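Side-chain contact in protein E3 homolog (Yaba-like disease virus, PDB 1SFU), which binds left-handed Z-DNA through its N-terminal Zalpha domain and probably counters host interferon, PKR and necroptosis responses by binding Z-RNA and double-stranded RNA: residues L35-R38 against L39-N42. Sequence-based numbering, arbitrary orientation.
Sequences LSNR and LKIN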
loop_
_atom_site.group_PDB
_atom_site.type_symbol
_atom_site.label_atom_id
_atom_site.label_comp_id
_atom_site.label_asym_id
_atom_site.label_seq_id
_atom_site.Cartn_x
_atom_site.Cartn_y
_atom_site.Cartn_z
ATOM N N LEU C 35 15.600 10.436 -4.932
ATOM C CA LEU C 35 16.275 10.282 -3.653
ATOM C C LEU C 35 16.792 8.862 -3.483
ATOM O O LEU C 35 17.925 8.652 -3.047
ATOM C CB LEU C 35 15.325 10.631 -2.507
ATOM C CG LEU C 35 15.023 12.120 -2.345
ATOM C CD1 LEU C 35 13.973 12.313 -1.257
ATOM C CD2 LEU C 35 16.305 12.861 -1.984
ATOM N N SER C 36 15.958 7.886 -3.821
ATOM C CA SER C 36 16.352 6.487 -3.716
ATOM C C SER C 36 17.596 6.247 -4.558
ATOM O O SER C 36 18.483 5.483 -4.181
ATOM C CB SER C 36 15.232 5.577 -4.223
ATOM O OG SER C 36 15.724 4.271 -4.465
ATOM N N ASN C 37 17.646 6.914 -5.704
ATOM C CA ASN C 37 18.755 6.785 -6.633
ATOM C C ASN C 37 20.065 7.351 -6.080
ATOM O O ASN C 37 21.132 6.765 -6.279
ATOM C CB ASN C 37 18.383 7.472 -7.947
ATOM C CG ASN C 37 19.418 7.273 -9.028
ATOM O OD1 ASN C 37 20.053 6.227 -9.114
ATOM N ND2 ASN C 37 19.576 8.271 -9.879
ATOM N N ARG C 38 19.985 8.479 -5.379
ATOM C CA ARG C 38 21.176 9.110 -4.816
ATOM C C ARG C 38 21.682 8.398 -3.571
ATOM O O ARG C 38 22.839 7.986 -3.505
ATOM C CB ARG C 38 20.901 10.574 -4.464
ATOM C CG ARG C 38 20.480 11.451 -5.632
ATOM C CD ARG C 38 20.509 12.922 -5.224
ATOM N NE ARG C 38 19.662 13.766 -6.069
ATOM C CZ ARG C 38 19.800 13.902 -7.386
ATOM N NH1 ARG C 38 20.757 13.246 -8.033
ATOM N NH2 ARG C 38 18.977 14.696 -8.058
ATOM N N LEU C 39 20.810 8.261 -2.583
ATOM C CA LEU C 39 21.178 7.621 -1.329
ATOM C C LEU C 39 21.328 6.109 -1.462
ATOM O O LEU C 39 21.601 5.421 -0.481
ATOM C CB LEU C 39 20.137 7.949 -0.252
ATOM C CG LEU C 39 19.963 9.426 0.128
ATOM C CD1 LEU C 39 19.455 10.216 -1.057
ATOM C CD2 LEU C 39 18.980 9.542 1.277
ATOM N N LYS C 40 21.160 5.598 -2.679
ATOM C CA LYS C 40 21.269 4.162 -2.938
ATOM C C LYS C 40 20.467 3.374 -1.912
ATOM O O LYS C 40 20.962 2.417 -1.318
ATOM C CB LYS C 40 22.733 3.723 -2.893
ATOM C CG LYS C 40 23.588 4.321 -3.992
ATOM C CD LYS C 40 23.189 3.782 -5.353
ATOM C CE LYS C 40 23.980 4.448 -6.468
ATOM N NZ LYS C 40 23.666 5.899 -6.555
ATOM N N ILE C 41 19.225 3.793 -1.705
ATOM C CA ILE C 41 18.339 3.141 -0.749
ATOM C C ILE C 41 17.027 2.782 -1.439
ATOM O O ILE C 41 16.631 3.433 -2.403
ATOM C CB ILE C 41 18.052 4.075 0.450
ATOM C CG1 ILE C 41 19.354 4.344 1.211
ATOM C CG2 ILE C 41 17.004 3.454 1.364
ATOM C CD1 ILE C 41 19.202 5.291 2.388
ATOM N N ASN C 42 16.361 1.739 -0.953
ATOM C CA ASN C 42 15.093 1.314 -1.536
ATOM C C ASN C 42 14.067 2.441 -1.477
ATOM O O ASN C 42 13.950 3.135 -0.467
ATOM C CB ASN C 42 14.559 0.082 -0.799
ATOM C CG ASN C 42 15.424 -1.146 -1.017
ATOM O OD1 ASN C 42 15.201 -2.198 -0.413
ATOM N ND2 ASN C 42 16.422 -1.019 -1.891
#
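The backbone N of Ile-41 donates to O of Ser-36 at 3.1 Å, in the carbonyl plane and on a lone pair; this 6→1 bond, with the positive phi of Lys-40 inside it, ends helix 32-38 as an example of a Schellman-type C-cap. The hydroxyl of Ser-36, swung opposite its own backbone N (chi1 164°), donates to the carbonyl O of Ile-41; at 2.4 Å from OG to O this bond is very short, so its exact length is doubtful. One carbonyl further on, Lys-40 bends at chi2 and again at chi4, curling its chain back to the helix end until NZ stands 2.7 Å from O of Asn-37, almost straight out from that carbonyl (C=O...N 170°). There its positive charge would probably be favoured by the negative, C-terminal end of the helix dipole. The last regular turn is closed by N of Leu-39 bonding to O of Leu-35 at 2.9 Å. In the winged helix-turn-helix fold of Zalpha domains this is the turn between helix 32-38 and helix 43-55, the recognition helix as in related Zalpha domains. On the inner side, CD1 of Leu-39 presses tightly, 3.0 Å, on O of Leu-35 and lies 3.7 Å from CB of Arg-38, while its approach to CD2 of Leu-35 is a looser 4.2 Å. Leu-16 of helix 11-22 and Ile-46 of helix 43-55 also touch Leu-39, and Ile-41 reaches Ile-13.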